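Side-chain contacts in uncharacterized protein MJ0100 (Methanocaldococcus jannaschii, PDB 3KPB), which probably makes homocysteine from sulfide and aspartate semialdehyde with a partner protein, and binds S-adenosylmethionine and methylthioadenosine in its C-terminal CBS domains: residues A[59-62]-A[66-69]; A[21-26]-A[51-56]. One frame throughout, in Å; residues are numbered along the deposited sequence.

Interaction 1: A[59-62]-A[66-69]; sequences QNKK and EIMT. With SAM (S-adenosylmethionine), chain E.
Lys-61 and Glu-66 pass their side chains obliquely over one another where the chain doubles back after helix 50-58. The lysine can be followed outward. Its CB already faces Glu-66 CB, and CG, set anti to the carbonyl carbon (chi1 -60°), touches both that methylene and Ile-67 CD1, the latter at 4.0 Å from Lys-61 CG. A bend at chi2 (-53°) then lays CD against Glu-66, with Glu-66 CB 3.9 Å from Lys-61 CD. CE goes past the backbone oxygen of Glu-66, and NZ meets a water at 3.0 Å that in turn donates to Glu-66 OE1. The charges are thus joined through water, Lys-61 NZ and Glu-66 OE1 being 4.6 Å apart. Lysine suits this place because its aliphatic stem can pack while its ammonium stays near the surface. An alanine here would probably leave Ile-67 CD1 less covered on this side and the bridging water without its lysine donor.

Glu-66 ties the loop together from the other end: OE2 accepts a hydrogen bond from the backbone of Thr-63 and a weak one from Lys-62 N at 3.3 Å (134° at the hydrogen), while a second water links Lys-62 N to OE1. The amide of Gln-59 meets the end of the Ile-67 side chain, with Gln-59 OE1 3.7 Å from Ile-67 CD1. The branched Ile-67 suits a buried position against Ile-48 and Ala-56. Farther along, Thr-69 OG1 accepts a hydrogen bond from SAM O2', modelled at a doubtfully short 2.4 Å; a small hydroxyl side chain suits this place beside the ribose. A Schellman motif with Asn-60 at positive phi ends the helix, and the loop beyond belongs to the linker between the two CBS motifs, whose last residue here enters the S-adenosylmethionine site.

Interaction 2: A[21-26]-A[51-56]; sequences MEAAKI and WDIAKA. With SAM (S-adenosylmethionine), chain E.
Across the helix from where Ile-53 meets Ala-23 and Ala-24, the indole of Trp-51 has the sulfonium methyl of S-adenosylmethionine over one face, CE lying 4.2 Å above the ring plane and offset toward its rim. The ribose O3' approaches the ring's edge in plane, and C5' comes within 3.6 Å of Trp-51 CD1. The neighbouring flat group, the carboxylate of Asp-52, turns an oxygen to each ribose hydroxyl: Asp-52 OD2 accepts a hydrogen bond from O2' (2.8 Å) and OD1 one from O3', whose 2.4 Å is doubtfully short. Aspartate suits a diol because its two oxygens can serve both hydroxyls; Thr-49 N also hydrogen-bonds OD2, steadying the carboxylate, and Lys-55 adds a long salt bridge.

Between the helices the side chains meet through apolar groups alone. With CG1 beside its own backbone N (chi1 -59°), Ile-53 sends CD1 to Ala-23 CB, at 4.0 Å, and to Ala-24 N, while CG2 faces Ala-24 CB at 4.3 Å. Alanines leave room for the branched side chain and let the helices come close. Ile-20 and Leu-27 of helix 20-30 extend this packing, and Leu-57 of the second subunit also meets Ile-53, placing the packed pair of helices 20-30 and 50-58 against the second subunit.

Interaction 2 comes first along the chain and is complete before interaction 1 begins, their centres about 9 Å apart. Helix 50-58 joins them: it supplies 51-56, and 59-62 follows directly from its end. Lys-61 N probably hydrogen-bonds Ala-56 O at 2.9 Å, and Ile-67 CG1 packs on the backbone of Asp-52, so the linker folds back on the helix. Both contacts reach the same S-adenosylmethionine: Asp-52 of interaction 2 and Thr-69 of interaction 1 both bind its ribose. This is consistent with the ligand linking the first CBS motif to the start of the second; its binding, with that of methylthioadenosine, triggers the open-to-closed change.

Interaction 1: A[59-62]-A[66-69]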
loop_
_atom_site.group_PDB
_atom_site.type_symbol
_atom_site.label_atom_id
_atom_site.label_comp_id
_atom_site.label_asym_id
_atom_site.label_seq_id
_atom_site.Cartn_x
_atom_site.Cartn_y
_atom_site.Cartn_z
ATOM N N GLN A 59 2.662 -4.343 15.808
ATOM C CA GLN A 59 3.586 -4.017 16.905
ATOM C C GLN A 59 2.874 -3.512 18.173
ATOM O O GLN A 59 3.529 -3.138 19.153
ATOM C CB GLN A 59 4.612 -2.969 16.448
ATOM C CG GLN A 59 5.606 -3.416 15.370
ATOM C CD GLN A 59 6.649 -2.344 15.055
ATOM O OE1 GLN A 59 6.919 -1.461 15.872
ATOM N NE2 GLN A 59 7.241 -2.421 13.870
ATOM N N ASN A 60 1.542 -3.498 18.135
ATOM C CA ASN A 60 0.704 -3.038 19.249
ATOM C C ASN A 60 0.968 -1.603 19.723
ATOM O O ASN A 60 0.942 -1.310 20.924
ATOM C CB ASN A 60 0.712 -4.049 20.403
ATOM C CG ASN A 60 -0.411 -5.056 20.284
ATOM O OD1 ASN A 60 -0.195 -6.215 19.919
ATOM N ND2 ASN A 60 -1.637 -4.614 20.561
ATOM N N LYS A 61 1.199 -0.712 18.758
ATOM C CA LYS A 61 1.424 0.705 19.045
ATOM C C LYS A 61 0.104 1.449 19.121
ATOM O O LYS A 61 -0.813 1.173 18.341
ATOM C CB LYS A 61 2.296 1.360 17.965
ATOM C CG LYS A 61 3.682 0.760 17.785
ATOM C CD LYS A 61 4.450 0.677 19.096
ATOM C CE LYS A 61 5.899 0.293 18.843
ATOM N NZ LYS A 61 6.616 0.062 20.133
ATOM N N LYS A 62 0.019 2.411 20.038
ATOM C CA LYS A 62 -1.217 3.173 20.233
ATOM C C LYS A 62 -1.288 4.511 19.493
ATOM O O LYS A 62 -2.376 4.941 19.114
ATOM C CB LYS A 62 -1.488 3.397 21.724
ATOM C CG LYS A 62 -1.785 2.122 22.495
ATOM C CD LYS A 62 -2.075 2.421 23.958
ATOM C CE LYS A 62 -2.254 1.143 24.769
ATOM N NZ LYS A 62 -0.972 0.404 24.956
ATOM N N GLU A 66 4.655 6.648 17.615
ATOM C CA GLU A 66 5.382 5.407 17.883
ATOM C C GLU A 66 5.684 4.580 16.639
ATOM O O GLU A 66 6.483 3.642 16.702
ATOM C CB GLU A 66 4.608 4.540 18.866
ATOM C CG GLU A 66 4.313 5.219 20.171
ATOM C CD GLU A 66 3.386 4.404 21.034
ATOM O OE1 GLU A 66 3.865 3.455 21.691
ATOM O OE2 GLU A 66 2.178 4.714 21.062
ATOM N N ILE A 67 5.053 4.915 15.517
ATOM C CA ILE A 67 5.185 4.102 14.310
ATOM C C ILE A 67 5.610 4.888 13.071
ATOM O O ILE A 67 6.075 4.291 12.098
ATOM C CB ILE A 67 3.877 3.298 14.019
ATOM C CG1 ILE A 67 4.160 2.051 13.164
ATOM C CG2 ILE A 67 2.798 4.189 13.389
ATOM C CD1 ILE A 67 4.846 0.920 13.919
ATOM N N MET A 68 5.459 6.210 13.095
ATOM C CA MET A 68 5.725 6.990 11.887
ATOM C C MET A 68 7.163 6.818 11.414
ATOM O O MET A 68 8.074 6.609 12.218
ATOM C CB MET A 68 5.396 8.473 12.093
ATOM C CG MET A 68 6.236 9.141 13.160
ATOM S SD MET A 68 5.691 10.812 13.499
ATOM C CE MET A 68 7.016 11.349 14.582
ATOM N N THR A 69 7.359 6.896 10.103
ATOM C CA THR A 69 8.701 6.843 9.545
ATOM C C THR A 69 9.330 8.218 9.746
ATOM O O THR A 69 8.791 9.228 9.291
ATOM C CB THR A 69 8.672 6.449 8.061
ATOM O OG1 THR A 69 8.229 5.090 7.952
ATOM C CG2 THR A 69 10.058 6.562 7.439
HETATM N N SAM E . 5.256 3.013 -1.418
HETATM C CA SAM E . 5.374 2.027 -0.333
HETATM C C SAM E . 4.559 2.490 0.878
HETATM O O SAM E . 3.459 3.031 0.739
HETATM O OXT SAM E . 4.976 2.327 2.028
HETATM C CB SAM E . 6.846 1.882 0.065
HETATM C CG SAM E . 7.161 0.447 0.495
HETATM S SD SAM E . 7.884 0.349 2.172
HETATM C CE SAM E . 7.664 -1.385 2.501
HETATM C "C5'" SAM E . 6.706 1.056 3.379
HETATM C "C4'" SAM E . 7.300 2.223 4.166
HETATM O "O4'" SAM E . 7.673 3.283 3.273
HETATM C "C3'" SAM E . 6.205 2.820 5.045
HETATM O "O3'" SAM E . 6.433 2.397 6.386
HETATM C "C2'" SAM E . 6.407 4.329 4.932
HETATM O "O2'" SAM E . 6.604 4.877 6.240
HETATM C "C1'" SAM E . 7.688 4.454 4.103
HETATM N N9 SAM E . 7.592 5.660 3.255
HETATM C C8 SAM E . 6.652 5.909 2.339
HETATM N N7 SAM E . 6.886 7.098 1.779
HETATM C C5 SAM E . 7.982 7.605 2.339
HETATM C C6 SAM E . 8.693 8.786 2.170
HETATM N N6 SAM E . 8.310 9.699 1.282
HETATM N N1 SAM E . 9.786 8.997 2.919
HETATM C C2 SAM E . 10.185 8.101 3.808
HETATM N N3 SAM E . 9.528 6.966 3.994
HETATM C C4 SAM E . 8.427 6.695 3.278
HETATM O O HOH W 1 6.317 2.589 21.669
HETATM O O HOH W 2 1.774 1.901 22.482
#

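Interaction 2: A[21-26]-A[51-56]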
loop_
_atom_site.group_PDB
_atom_site.type_symbol
_atom_site.label_atom_id
_atom_site.label_comp_id
_atom_site.label_asym_id
_atom_site.label_seq_id
_atom_site.Cartn_x
_atom_site.Cartn_y
_atom_site.Cartn_z
ATOM N N MET A 21 -6.221 4.499 14.835
ATOM C CA MET A 21 -7.558 4.583 14.256
ATOM C C MET A 21 -7.874 5.966 13.660
ATOM O O MET A 21 -8.435 6.048 12.564
ATOM C CB MET A 21 -8.612 4.179 15.289
ATOM C CG MET A 21 -10.033 4.346 14.796
ATOM S SD MET A 21 -11.252 3.990 16.066
ATOM C CE MET A 21 -11.419 2.222 15.894
ATOM N N GLU A 22 -7.521 7.041 14.371
ATOM C CA GLU A 22 -7.755 8.392 13.860
ATOM C C GLU A 22 -6.986 8.601 12.554
ATOM O O GLU A 22 -7.543 9.109 11.582
ATOM C CB GLU A 22 -7.423 9.474 14.899
ATOM C CG GLU A 22 -7.808 10.889 14.444
ATOM C CD GLU A 22 -7.835 11.923 15.565
ATOM O OE1 GLU A 22 -7.514 13.098 15.282
ATOM O OE2 GLU A 22 -8.186 11.580 16.716
ATOM N N ALA A 23 -5.726 8.163 12.518
ATOM C CA ALA A 23 -4.914 8.268 11.298
ATOM C C ALA A 23 -5.535 7.506 10.125
ATOM O O ALA A 23 -5.583 8.018 9.002
ATOM C CB ALA A 23 -3.499 7.784 11.551
ATOM N N ALA A 24 -6.016 6.292 10.392
ATOM C CA ALA A 24 -6.664 5.478 9.368
ATOM C C ALA A 24 -7.909 6.173 8.828
ATOM O O ALA A 24 -8.156 6.167 7.618
ATOM C CB ALA A 24 -7.017 4.107 9.926
ATOM N N LYS A 25 -8.686 6.777 9.728
ATOM C CA LYS A 25 -9.863 7.537 9.318
ATOM C C LYS A 25 -9.497 8.681 8.373
ATOM O O LYS A 25 -10.232 8.948 7.419
ATOM C CB LYS A 25 -10.629 8.065 10.528
ATOM C CG LYS A 25 -11.431 7.007 11.259
ATOM C CD LYS A 25 -12.045 7.574 12.523
ATOM C CE LYS A 25 -12.882 6.519 13.215
ATOM N NZ LYS A 25 -13.422 7.019 14.511
ATOM N N ILE A 26 -8.365 9.340 8.632
ATOM C CA ILE A 26 -7.892 10.440 7.784
ATOM C C ILE A 26 -7.542 9.929 6.377
ATOM O O ILE A 26 -7.935 10.531 5.374
ATOM C CB ILE A 26 -6.693 11.191 8.435
ATOM C CG1 ILE A 26 -7.143 11.888 9.723
ATOM C CG2 ILE A 26 -6.067 12.206 7.465
ATOM C CD1 ILE A 26 -6.011 12.428 10.574
ATOM N N TRP A 51 0.655 1.114 5.053
ATOM C CA TRP A 51 1.602 0.117 5.537
ATOM C C TRP A 51 1.912 0.327 7.019
ATOM O O TRP A 51 1.960 -0.631 7.793
ATOM C CB TRP A 51 2.888 0.117 4.720
ATOM C CG TRP A 51 3.790 -1.012 5.096
ATOM C CD1 TRP A 51 4.954 -0.934 5.813
ATOM C CD2 TRP A 51 3.587 -2.400 4.810
ATOM N NE1 TRP A 51 5.498 -2.190 5.973
ATOM C CE2 TRP A 51 4.683 -3.107 5.359
ATOM C CE3 TRP A 51 2.594 -3.117 4.122
ATOM C CZ2 TRP A 51 4.813 -4.499 5.244
ATOM C CZ3 TRP A 51 2.724 -4.500 4.009
ATOM C CH2 TRP A 51 3.826 -5.173 4.568
ATOM N N ASP A 52 2.108 1.580 7.414
ATOM C CA ASP A 52 2.387 1.890 8.814
ATOM C C ASP A 52 1.198 1.650 9.737
ATOM O O ASP A 52 1.393 1.355 10.911
ATOM C CB ASP A 52 2.859 3.329 8.948
ATOM C CG ASP A 52 4.102 3.594 8.147
ATOM O OD1 ASP A 52 5.107 2.875 8.343
ATOM O OD2 ASP A 52 4.068 4.513 7.311
ATOM N N ILE A 53 -0.022 1.779 9.222
ATOM C CA ILE A 53 -1.212 1.395 9.995
ATOM C C ILE A 53 -1.151 -0.100 10.320
ATOM O O ILE A 53 -1.309 -0.498 11.474
ATOM C CB ILE A 53 -2.529 1.743 9.249
ATOM C CG1 ILE A 53 -2.617 3.253 8.960
ATOM C CG2 ILE A 53 -3.768 1.238 10.011
ATOM C CD1 ILE A 53 -2.587 4.182 10.192
ATOM N N ALA A 54 -0.905 -0.922 9.299
ATOM C CA ALA A 54 -0.698 -2.358 9.503
ATOM C C ALA A 54 0.448 -2.642 10.479
ATOM O O ALA A 54 0.317 -3.491 11.364
ATOM C CB ALA A 54 -0.460 -3.068 8.170
ATOM N N LYS A 55 1.561 -1.926 10.327
ATOM C CA LYS A 55 2.728 -2.132 11.184
ATOM C C LYS A 55 2.394 -1.790 12.644
ATOM O O LYS A 55 2.779 -2.524 13.562
ATOM C CB LYS A 55 3.902 -1.300 10.664
ATOM C CG LYS A 55 5.284 -1.880 10.927
ATOM C CD LYS A 55 6.295 -1.394 9.871
ATOM C CE LYS A 55 6.415 0.129 9.845
ATOM N NZ LYS A 55 7.798 0.586 9.494
ATOM N N ALA A 56 1.651 -0.697 12.848
ATOM C CA ALA A 56 1.216 -0.284 14.194
ATOM C C ALA A 56 0.369 -1.352 14.875
ATOM O O ALA A 56 0.584 -1.670 16.046
ATOM C CB ALA A 56 0.464 1.041 14.144
HETATM N N SAM E . 5.256 3.013 -1.418
HETATM C CA SAM E . 5.374 2.027 -0.333
HETATM C C SAM E . 4.559 2.490 0.878
HETATM O O SAM E . 3.459 3.031 0.739
HETATM O OXT SAM E . 4.976 2.327 2.028
HETATM C CB SAM E . 6.846 1.882 0.065
HETATM C CG SAM E . 7.161 0.447 0.495
HETATM S SD SAM E . 7.884 0.349 2.172
HETATM C CE SAM E . 7.664 -1.385 2.501
HETATM C "C5'" SAM E . 6.706 1.056 3.379
HETATM C "C4'" SAM E . 7.300 2.223 4.166
HETATM O "O4'" SAM E . 7.673 3.283 3.273
HETATM C "C3'" SAM E . 6.205 2.820 5.045
HETATM O "O3'" SAM E . 6.433 2.397 6.386
HETATM C "C2'" SAM E . 6.407 4.329 4.932
HETATM O "O2'" SAM E . 6.604 4.877 6.240
HETATM C "C1'" SAM E . 7.688 4.454 4.103
HETATM N N9 SAM E . 7.592 5.660 3.255
HETATM C C8 SAM E . 6.652 5.909 2.339
HETATM N N7 SAM E . 6.886 7.098 1.779
HETATM C C5 SAM E . 7.982 7.605 2.339
HETATM C C6 SAM E . 8.693 8.786 2.170
HETATM N N6 SAM E . 8.310 9.699 1.282
HETATM N N1 SAM E . 9.786 8.997 2.919
HETATM C C2 SAM E . 10.185 8.101 3.808
HETATM N N3 SAM E . 9.528 6.966 3.994
HETATM C C4 SAM E . 8.427 6.695 3.278
#